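Local coordinates for protein SAM-dependent methyltransferase (Anabaena variabilis ATCC 29413, PDB 3GGD) that binds S-adenosyl-L-homocysteine in a Rossmann-like fold and probably transfers methyl groups from S-adenosyl-L-methionine to a substrate not yet identified, at residues A126-R131 / R150-K155; L58-F63 / P79-L84. All blocks are in the same frame, centred on the assembly; numbering follows the deposited sequence. Where two conformers were deposited one is given.

Contact 1 of 2, residues A126-R131 / R150-K155. With SAH (S-adenosyl-L-homocysteine), chain E; EDO (1,2-ethanediol), chain L; EDO (1,2-ethanediol), chain N.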
ATOM      1  N   ALA A 126     -14.816   8.953   2.584  1.00 58.48           N
ATOM      2  CA  ALA A 126     -14.079   8.060   3.492  1.00 58.80           C
ATOM      3  C   ALA A 126     -12.673   8.618   3.718  1.00 58.68           C
ATOM      4  O   ALA A 126     -12.105   9.266   2.841  1.00 58.87           O
ATOM      5  CB  ALA A 126     -13.961   6.648   2.898  1.00 57.46           C
ATOM      6  N   ASN A 127     -12.117   8.343   4.890  1.00 58.52           N
ATOM      7  CA  ASN A 127     -10.687   8.565   5.095  1.00 59.24           C
ATOM      8  C   ASN A 127      -9.972   7.365   4.534  1.00 59.80           C
ATOM      9  O   ASN A 127     -10.584   6.305   4.399  1.00 59.86           O
ATOM     10  CB  ASN A 127     -10.365   8.712   6.560  1.00 59.62           C
ATOM     11  CG  ASN A 127     -10.937   9.965   7.147  1.00 60.95           C
ATOM     12  OD1 ASN A 127     -10.871  11.021   6.519  1.00 58.44           O
ATOM     13  ND2 ASN A 127     -11.515   9.853   8.368  1.00 56.66           N
ATOM     14  N   ILE A 128      -8.698   7.534   4.160  1.00 59.84           N
ATOM     15  CA  ILE A 128      -7.910   6.419   3.596  1.00 59.44           C
ATOM     16  C   ILE A 128      -6.556   6.259   4.258  1.00 59.90           C
ATOM     17  O   ILE A 128      -5.821   7.242   4.468  1.00 60.16           O
ATOM     18  CB  ILE A 128      -7.666   6.564   2.060  1.00 59.34           C
ATOM     19  CG1 ILE A 128      -8.983   6.494   1.287  1.00 60.19           C
ATOM     20  CG2 ILE A 128      -6.714   5.449   1.533  1.00 58.57           C
ATOM     21  CD1 ILE A 128      -8.882   6.846  -0.201  1.00 59.47           C
ATOM     22  N   TYR A 129      -6.259   5.009   4.613  1.00 59.96           N
ATOM     23  CA  TYR A 129      -4.933   4.571   4.994  1.00 60.11           C
ATOM     24  C   TYR A 129      -4.428   3.685   3.858  1.00 60.95           C
ATOM     25  O   TYR A 129      -5.102   2.711   3.464  1.00 60.84           O
ATOM     26  CB  TYR A 129      -4.984   3.731   6.286  1.00 60.57           C
ATOM     27  CG  TYR A 129      -3.667   3.090   6.677  1.00 59.89           C
ATOM     28  CD1 TYR A 129      -2.692   3.808   7.340  1.00 60.59           C
ATOM     29  CD2 TYR A 129      -3.390   1.759   6.367  1.00 59.79           C
ATOM     30  CE1 TYR A 129      -1.475   3.201   7.723  1.00 60.68           C
ATOM     31  CE2 TYR A 129      -2.209   1.137   6.774  1.00 60.60           C
ATOM     32  CZ  TYR A 129      -1.241   1.868   7.448  1.00 62.42           C
ATOM     33  OH  TYR A 129      -0.038   1.287   7.835  1.00 60.28           O
HETATM   34  N   MSE A 130      -3.266   4.032   3.310  1.00 61.56           N
HETATM   35  CA  MSE A 130      -2.675   3.228   2.265  1.00 63.10           C
HETATM   36  C   MSE A 130      -1.183   3.014   2.501  1.00 61.35           C
HETATM   37  O   MSE A 130      -0.376   3.956   2.488  1.00 61.72           O
HETATM   38  CB  MSE A 130      -2.900   3.870   0.895  1.00 62.97           C
HETATM   39  CG  MSE A 130      -2.440   2.982  -0.252  1.00 63.91           C
HETATM   40 SE   MSE A 130      -2.936   3.789  -2.026  0.75 72.00          SE
HETATM   41  CE  MSE A 130      -1.709   5.137  -1.986  1.00 59.63           C
ATOM     42  N   ARG A 131      -0.816   1.754   2.687  1.00 61.61           N
ATOM     43  CA  ARG A 131       0.571   1.375   2.947  1.00 60.33           C
ATOM     44  C   ARG A 131       1.109   0.599   1.729  1.00 60.57           C
ATOM     45  O   ARG A 131       0.747  -0.566   1.471  1.00 60.07           O
ATOM     46  CB  ARG A 131       0.646   0.536   4.225  1.00 59.28           C
ATOM     47  CG  ARG A 131       2.083   0.173   4.610  1.00 59.08           C
ATOM     48  CD  ARG A 131       2.128  -0.565   5.972  1.00 59.50           C
ATOM     49  NE  ARG A 131       3.503  -0.847   6.389  1.00 58.77           N
ATOM     50  CZ  ARG A 131       4.128  -1.990   6.157  1.00 58.02           C
ATOM     51  NH1 ARG A 131       3.505  -2.963   5.520  1.00 59.39           N
ATOM     52  NH2 ARG A 131       5.372  -2.165   6.592  1.00 59.32           N
ATOM     53  N   ARG A 150      -9.416   9.866  -5.401  1.00 57.76           N
ATOM     54  CA  ARG A 150     -10.086  11.138  -5.409  1.00 57.12           C
ATOM     55  C   ARG A 150     -11.595  10.906  -5.195  1.00 57.59           C
ATOM     56  O   ARG A 150     -12.237  11.625  -4.438  1.00 58.35           O
ATOM     57  CB  ARG A 150      -9.831  11.852  -6.763  1.00 57.36           C
ATOM     58  CG  ARG A 150     -10.625  13.148  -6.947  1.00 55.17           C
ATOM     59  CD  ARG A 150     -10.409  13.874  -8.266  1.00 56.51           C
ATOM     60  NE  ARG A 150      -9.054  14.395  -8.256  1.00 59.54           N
ATOM     61  CZ  ARG A 150      -7.983  13.819  -8.791  1.00 59.54           C
ATOM     62  NH1 ARG A 150      -8.065  12.704  -9.529  1.00 59.41           N
ATOM     63  NH2 ARG A 150      -6.802  14.386  -8.585  1.00 60.32           N
ATOM     64  N   ILE A 151     -12.140   9.908  -5.876  1.00 56.87           N
ATOM     65  CA  ILE A 151     -13.539   9.558  -5.764  1.00 56.71           C
ATOM     66  C   ILE A 151     -13.869   9.100  -4.322  1.00 57.77           C
ATOM     67  O   ILE A 151     -14.840   9.584  -3.719  1.00 58.16           O
ATOM     68  CB  ILE A 151     -13.903   8.445  -6.763  1.00 57.11           C
ATOM     69  CG1 ILE A 151     -13.841   8.978  -8.214  1.00 57.54           C
ATOM     70  CG2 ILE A 151     -15.302   7.878  -6.451  1.00 55.57           C
ATOM     71  CD1 ILE A 151     -13.849   7.859  -9.302  1.00 55.66           C
ATOM     72  N   LEU A 152     -13.047   8.225  -3.748  1.00 57.09           N
ATOM     73  CA  LEU A 152     -13.347   7.734  -2.397  1.00 57.84           C
ATOM     74  C   LEU A 152     -13.292   8.816  -1.290  1.00 58.89           C
ATOM     75  O   LEU A 152     -14.094   8.796  -0.307  1.00 59.12           O
ATOM     76  CB  LEU A 152     -12.392   6.593  -2.038  1.00 57.51           C
ATOM     77  CG  LEU A 152     -12.530   5.308  -2.869  1.00 59.76           C
ATOM     78  CD1 LEU A 152     -11.349   4.331  -2.627  1.00 57.69           C
ATOM     79  CD2 LEU A 152     -13.923   4.608  -2.639  1.00 56.66           C
ATOM     80  N   LEU A 153     -12.322   9.734  -1.427  1.00 58.90           N
ATOM     81  CA  LEU A 153     -12.089  10.777  -0.445  1.00 59.48           C
ATOM     82  C   LEU A 153     -13.137  11.886  -0.456  1.00 59.43           C
ATOM     83  O   LEU A 153     -13.489  12.451   0.599  1.00 59.78           O
ATOM     84  CB  LEU A 153     -10.719  11.413  -0.697  1.00 59.42           C
ATOM     85  CG  LEU A 153      -9.516  10.516  -0.346  1.00 61.63           C
ATOM     86  CD1 LEU A 153      -8.230  10.979  -1.060  1.00 59.83           C
ATOM     87  CD2 LEU A 153      -9.332  10.401   1.201  1.00 58.80           C
ATOM     88  N   GLY A 154     -13.593  12.248  -1.656  1.00 59.76           N
ATOM     89  CA  GLY A 154     -14.501  13.403  -1.806  1.00 59.36           C
ATOM     90  C   GLY A 154     -13.886  14.638  -1.143  1.00 59.10           C
ATOM     91  O   GLY A 154     -12.672  14.802  -1.121  1.00 59.85           O
ATOM     92  N   LYS A 155     -14.710  15.500  -0.573  1.00 59.01           N
ATOM     93  CA  LYS A 155     -14.224  16.716   0.069  1.00 58.97           C
ATOM     94  C   LYS A 155     -13.732  16.497   1.484  1.00 59.97           C
ATOM     95  O   LYS A 155     -12.742  17.113   1.882  1.00 60.41           O
ATOM     96  CB  LYS A 155     -15.321  17.781   0.110  1.00 58.86           C
ATOM     97  CG  LYS A 155     -14.887  19.158   0.664  1.00 59.00           C
ATOM     98  CD  LYS A 155     -13.882  19.841  -0.260  1.00 59.42           C
ATOM     99  CE  LYS A 155     -13.567  21.298   0.182  1.00 60.21           C
ATOM    100  NZ  LYS A 155     -13.159  21.333   1.594  1.00 58.29           N
TER
HETATM  101  N   SAH E 248      -1.154  -2.368   2.486  1.00 47.95           N
HETATM  102  CA  SAH E 248      -0.781  -3.796   2.671  1.00 49.38           C
HETATM  103  CB  SAH E 248      -0.307  -4.484   1.373  1.00 49.33           C
HETATM  104  CG  SAH E 248       0.868  -3.879   0.585  1.00 48.24           C
HETATM  105  SD  SAH E 248       1.345  -4.868  -0.845  1.00 40.72           S
HETATM  106  C   SAH E 248       0.282  -3.964   3.746  1.00 49.97           C
HETATM  107  O   SAH E 248       0.432  -5.075   4.316  1.00 50.80           O
HETATM  108  OXT SAH E 248       1.019  -3.025   4.047  1.00 48.90           O
HETATM  109  C5' SAH E 248       0.449  -4.046  -2.132  1.00 48.21           C
HETATM  110  C4' SAH E 248      -1.057  -4.441  -2.163  1.00 48.86           C
HETATM  111  O4' SAH E 248      -1.731  -3.710  -3.216  1.00 48.08           O
HETATM  112  C3' SAH E 248      -1.378  -5.919  -2.453  1.00 46.81           C
HETATM  113  O3' SAH E 248      -2.236  -6.491  -1.481  1.00 47.64           O
HETATM  114  C2' SAH E 248      -2.093  -5.897  -3.798  1.00 47.91           C
HETATM  115  O2' SAH E 248      -2.986  -6.999  -4.059  1.00 47.29           O
HETATM  116  C1' SAH E 248      -2.744  -4.526  -3.787  1.00 48.00           C
HETATM  117  N9  SAH E 248      -3.122  -4.037  -5.119  1.00 47.52           N
HETATM  118  C8  SAH E 248      -2.347  -4.136  -6.233  1.00 48.12           C
HETATM  119  N7  SAH E 248      -2.971  -3.565  -7.277  1.00 47.45           N
HETATM  120  C5  SAH E 248      -4.173  -3.106  -6.813  1.00 47.55           C
HETATM  121  C6  SAH E 248      -5.326  -2.458  -7.429  1.00 48.56           C
HETATM  122  N6  SAH E 248      -5.237  -2.223  -8.759  1.00 48.57           N
HETATM  123  N1  SAH E 248      -6.404  -2.159  -6.691  1.00 47.31           N
HETATM  124  C2  SAH E 248      -6.433  -2.463  -5.354  1.00 48.68           C
HETATM  125  N3  SAH E 248      -5.410  -3.072  -4.755  1.00 46.69           N
HETATM  126  C4  SAH E 248      -4.294  -3.433  -5.418  1.00 45.85           C
HETATM  127  C1  EDO L 255       6.753   1.463   7.923  1.00 56.55           C
HETATM  128  O1  EDO L 255       6.782   0.035   8.095  1.00 54.42           O
HETATM  129  C2  EDO L 255       5.423   2.098   8.420  1.00 56.76           C
HETATM  130  O2  EDO L 255       4.217   1.429   7.934  1.00 50.47           O
HETATM  131  C1  EDO N 257     -19.292  15.464   0.033  1.00 66.75           C
HETATM  132  O1  EDO N 257     -18.678  15.868   1.253  1.00 62.60           O
HETATM  133  C2  EDO N 257     -18.423  15.867  -1.161  1.00 67.39           C
HETATM  134  O2  EDO N 257     -17.453  14.820  -1.470  1.00 65.02           O
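One backbone hydrogen bond ties the start of strand 127-131 to the last turn of helix 142-153: Ala-126 N donates to Leu-152 O at 3.0 Å, the donor lying in the carbonyl plane. Alanine suits the spot, for its CB, 3.9 Å from Leu-152 O, adds little bulk beside the helix end. Gly-154 then leaves the helix with positive phi (53°), a conformation glycine adopts readily.

The apolar part rests on Ile-128. Its CG1 stands anti to the carbonyl carbon (chi1 -64°) and the chain runs on extended, so that the tip, CD1, is carried to the helix. There CD1 meets Leu-153 CG at 3.7 Å, the two side chains crossing at about a right angle, and also touches Leu-152 CB. Leu-153 CD2 packs against Ala-126 O at 3.4 Å.

At the far end of the strand, away from the helix, Arg-131 serves the ligand. Its O accepts a hydrogen bond from the amino N of SAH at 2.8 Å. NH1 donates to SAH OXT at 2.9 Å, where arginine's positive charge would favour the ligand carboxylate; NH1 also bonds Trp-35 O.

Within the sheet, strand 127-131 lies between strands 60-63 and 158-164. Helix 142-153 packs on the face bearing Ile-128, where Leu-152 also touches Ala-116 and Ile-119 of helix 113-123.

Contact 2 of 2, residues L58-F63 / P79-L84. With SO4 (sulfate ion), chain H.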
ATOM      1  N   LEU A  58     -16.059   9.467   9.863  1.00 68.87           N
ATOM      2  CA  LEU A  58     -16.155   8.930   8.527  1.00 66.74           C
ATOM      3  C   LEU A  58     -15.651   7.496   8.548  1.00 65.06           C
ATOM      4  O   LEU A  58     -14.798   7.132   9.388  1.00 65.23           O
ATOM      5  CB  LEU A  58     -15.330   9.732   7.519  1.00 66.04           C
ATOM      6  CG  LEU A  58     -15.583  11.230   7.330  1.00 65.04           C
ATOM      7  CD1 LEU A  58     -14.602  11.756   6.274  1.00 61.60           C
ATOM      8  CD2 LEU A  58     -17.025  11.542   6.908  1.00 62.30           C
ATOM      9  N   PRO A  59     -16.125   6.688   7.600  1.00 62.45           N
ATOM     10  CA  PRO A  59     -15.563   5.358   7.505  1.00 62.52           C
ATOM     11  C   PRO A  59     -14.089   5.460   7.115  1.00 61.88           C
ATOM     12  O   PRO A  59     -13.703   6.422   6.437  1.00 61.30           O
ATOM     13  CB  PRO A  59     -16.356   4.693   6.347  1.00 62.28           C
ATOM     14  CG  PRO A  59     -17.023   5.804   5.614  1.00 61.89           C
ATOM     15  CD  PRO A  59     -17.131   6.966   6.549  1.00 62.51           C
ATOM     16  N   LEU A  60     -13.300   4.490   7.564  1.00 60.71           N
ATOM     17  CA  LEU A  60     -11.890   4.402   7.230  1.00 60.85           C
ATOM     18  C   LEU A  60     -11.673   3.264   6.258  1.00 61.15           C
ATOM     19  O   LEU A  60     -12.015   2.116   6.569  1.00 61.49           O
ATOM     20  CB  LEU A  60     -11.016   4.144   8.462  1.00 59.83           C
ATOM     21  CG  LEU A  60      -9.493   4.027   8.180  1.00 61.06           C
ATOM     22  CD1 LEU A  60      -8.875   5.274   7.506  1.00 57.22           C
ATOM     23  CD2 LEU A  60      -8.757   3.723   9.478  1.00 59.38           C
ATOM     24  N   ILE A  61     -11.065   3.583   5.110  1.00 61.13           N
ATOM     25  CA  ILE A  61     -10.680   2.570   4.160  1.00 60.97           C
ATOM     26  C   ILE A  61      -9.192   2.279   4.266  1.00 61.63           C
ATOM     27  O   ILE A  61      -8.380   3.207   4.266  1.00 60.56           O
ATOM     28  CB  ILE A  61     -10.987   3.007   2.694  1.00 62.13           C
ATOM     29  CG1 ILE A  61     -12.527   3.036   2.450  1.00 62.44           C
ATOM     30  CG2 ILE A  61     -10.248   2.080   1.676  1.00 58.88           C
ATOM     31  CD1 ILE A  61     -12.947   3.721   1.090  1.00 60.75           C
ATOM     32  N   ASP A  62      -8.854   0.985   4.426  1.00 62.18           N
ATOM     33  CA  ASP A  62      -7.462   0.461   4.269  1.00 61.33           C
ATOM     34  C   ASP A  62      -7.406   0.062   2.816  1.00 60.83           C
ATOM     35  O   ASP A  62      -7.938  -0.974   2.416  1.00 59.60           O
ATOM     36  CB  ASP A  62      -7.171  -0.749   5.172  1.00 60.44           C
ATOM     37  CG  ASP A  62      -5.708  -1.179   5.139  1.00 62.31           C
ATOM     38  OD1 ASP A  62      -4.946  -0.716   4.255  1.00 64.44           O
ATOM     39  OD2 ASP A  62      -5.318  -2.003   5.999  1.00 62.35           O
ATOM     40  N   PHE A  63      -6.842   0.951   2.002  1.00 61.80           N
ATOM     41  CA  PHE A  63      -6.827   0.780   0.556  1.00 61.03           C
ATOM     42  C   PHE A  63      -5.637  -0.102   0.149  1.00 60.72           C
ATOM     43  O   PHE A  63      -4.496   0.236   0.481  1.00 60.53           O
ATOM     44  CB  PHE A  63      -6.686   2.127  -0.168  1.00 62.38           C
ATOM     45  CG  PHE A  63      -6.955   1.992  -1.610  1.00 62.20           C
ATOM     46  CD1 PHE A  63      -5.980   1.496  -2.458  1.00 63.62           C
ATOM     47  CD2 PHE A  63      -8.233   2.203  -2.095  1.00 65.00           C
ATOM     48  CE1 PHE A  63      -6.245   1.277  -3.788  1.00 66.45           C
ATOM     49  CE2 PHE A  63      -8.520   1.984  -3.446  1.00 68.14           C
ATOM     50  CZ  PHE A  63      -7.525   1.495  -4.289  1.00 67.57           C
ATOM     51  N   PRO A  79     -14.044   3.239  14.550  1.00 62.51           N
ATOM     52  CA  PRO A  79     -15.324   2.544  14.665  1.00 62.96           C
ATOM     53  C   PRO A  79     -15.689   1.670  13.456  1.00 62.70           C
ATOM     54  O   PRO A  79     -16.288   0.616  13.631  1.00 61.86           O
ATOM     55  CB  PRO A  79     -16.355   3.681  14.872  1.00 63.05           C
ATOM     56  CG  PRO A  79     -15.732   4.902  14.475  1.00 63.18           C
ATOM     57  CD  PRO A  79     -14.212   4.703  14.532  1.00 63.00           C
ATOM     58  N   ARG A  80     -15.305   2.095  12.259  0.50 63.13           N
ATOM     59  CA  ARG A  80     -15.679   1.363  11.056  0.50 63.93           C
ATOM     60  C   ARG A  80     -14.540   1.336  10.050  0.50 63.02           C
ATOM     61  O   ARG A  80     -14.085   2.383   9.576  0.50 63.50           O
ATOM     62  CB  ARG A  80     -16.929   1.987  10.430  0.50 63.57           C
ATOM     63  CG  ARG A  80     -17.393   1.291   9.154  0.50 66.14           C
ATOM     64  CD  ARG A  80     -18.508   2.072   8.474  0.50 67.13           C
ATOM     65  NE  ARG A  80     -18.971   1.384   7.269  0.50 69.68           N
ATOM     66  CZ  ARG A  80     -19.855   1.881   6.411  0.50 68.70           C
ATOM     67  NH1 ARG A  80     -20.378   3.081   6.584  0.50 68.18           N
ATOM     68  NH2 ARG A  80     -20.217   1.152   5.368  0.50 71.07           N
ATOM     69  N   VAL A  81     -14.105   0.124   9.709  1.00 62.66           N
ATOM     70  CA  VAL A  81     -13.005  -0.084   8.769  1.00 61.67           C
ATOM     71  C   VAL A  81     -13.444  -0.981   7.603  1.00 61.47           C
ATOM     72  O   VAL A  81     -14.092  -2.010   7.790  1.00 60.95           O
ATOM     73  CB  VAL A  81     -11.768  -0.681   9.483  1.00 62.30           C
ATOM     74  CG1 VAL A  81     -10.607  -0.946   8.476  1.00 61.43           C
ATOM     75  CG2 VAL A  81     -11.302   0.248  10.695  1.00 60.68           C
ATOM     76  N   ILE A  82     -13.054  -0.569   6.397  1.00 61.66           N
ATOM     77  CA  ILE A  82     -13.282  -1.315   5.184  1.00 61.73           C
ATOM     78  C   ILE A  82     -11.904  -1.594   4.551  1.00 61.32           C
ATOM     79  O   ILE A  82     -11.147  -0.689   4.242  1.00 61.73           O
ATOM     80  CB  ILE A  82     -14.164  -0.525   4.203  1.00 61.94           C
ATOM     81  CG1 ILE A  82     -15.533  -0.230   4.843  1.00 63.14           C
ATOM     82  CG2 ILE A  82     -14.343  -1.299   2.884  1.00 61.88           C
ATOM     83  CD1 ILE A  82     -16.329   0.894   4.165  1.00 61.23           C
ATOM     84  N   GLY A  83     -11.595  -2.865   4.365  1.00 61.02           N
ATOM     85  CA  GLY A  83     -10.349  -3.284   3.724  1.00 60.72           C
ATOM     86  C   GLY A  83     -10.631  -3.611   2.261  1.00 60.21           C
ATOM     87  O   GLY A  83     -11.451  -4.477   1.945  1.00 59.91           O
ATOM     88  N   LEU A  84      -9.992  -2.873   1.365  1.00 59.77           N
ATOM     89  CA  LEU A  84     -10.185  -3.064  -0.069  1.00 58.93           C
ATOM     90  C   LEU A  84      -8.893  -3.610  -0.704  1.00 59.33           C
ATOM     91  O   LEU A  84      -7.784  -3.136  -0.412  1.00 59.28           O
ATOM     92  CB  LEU A  84     -10.548  -1.748  -0.735  1.00 58.95           C
ATOM     93  CG  LEU A  84     -11.852  -1.046  -0.303  1.00 59.80           C
ATOM     94  CD1 LEU A  84     -11.952   0.307  -1.075  1.00 59.07           C
ATOM     95  CD2 LEU A  84     -13.058  -1.929  -0.506  1.00 58.61           C
TER
HETATM   96  S   SO4 H 251     -19.088  -2.095   2.234  1.00123.53           S
HETATM   97  O1  SO4 H 251     -19.468  -1.464   3.506  1.00123.99           O
HETATM   98  O2  SO4 H 251     -17.942  -2.993   2.353  1.00122.99           O
HETATM   99  O3  SO4 H 251     -18.796  -1.029   1.287  1.00124.33           O
HETATM  100  O4  SO4 H 251     -20.203  -2.898   1.731  1.00125.42           O
HETATM  101  O   HOH W   1     -14.143   4.720  11.299  1.00 55.50           O
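The flat groups sit at opposite ends of this pair. The Phe-63 ring has Leu-84 CD1 approaching its CD2 obliquely at 4.3 Å; Leu-145, Leu-149 and Leu-152 of helix 142-153 also touch it, surroundings that suit a large apolar ring. The guanidinium of Arg-80 has in its plane, at the edge, O1 of a sulfate probably from the crystallisation liquor, through a long NH2 bond of 3.3 Å. Pro-59 CB lies oblique to that group and meets the aliphatic CD of Arg-80, whose extended chain reaches past the proline to the anion.

Between these ends the backbones run parallel, 21° apart in direction. Leu-60 N donates to Arg-80 O, Ile-82 N to Leu-60 O, Asp-62 N to Ile-82 O at 2.8 Å, and Leu-84 N to Asp-62 O at 3.0 Å. A water accepts from Arg-80 N and donates to Leu-58 O. Beta-branched Ile-61, Val-81 and Ile-82 favour this extended backbone.

On the face shared by Ile-61, Phe-63, Ile-82 and Leu-84, the branch Ile-61 CG2 touches Leu-84 CD1 at 3.7 Å, the side chains crossing obliquely. Leu-60 and Val-81 populate the other face with Asp-62, whose OD2 bonds Thr-71 OG1. Gly-83, level with Asp-62, adds no side chain there. Strand 60-63, helix 69-77 and strand 81-85 form a beta-alpha-beta unit, as at the start of the Rossmann-like fold of SAM-dependent methyltransferases.

Contacts 1 and 2 have centres 9 Å apart and meet in one sheet, where strand 127-131 lies beside strand 60-63. Probable hydrogen bonds join them: Tyr-129 N to Ile-61 O at 2.8 Å, and Ile-61 N to Asn-127 O at 2.9 Å. Met-130 CG also packs on Phe-63 O at 3.5 Å. Strand 60-63 is thus held by 81-85 on one side and by 127-131 on the other. Both contacts lead to the SAH pocket: 126-131 ends in Arg-131, the Phe-63 side chain comes within about 4 Å of SAH, and strand 81-85 ends in Asp-85, which bonds the ligand through OD1.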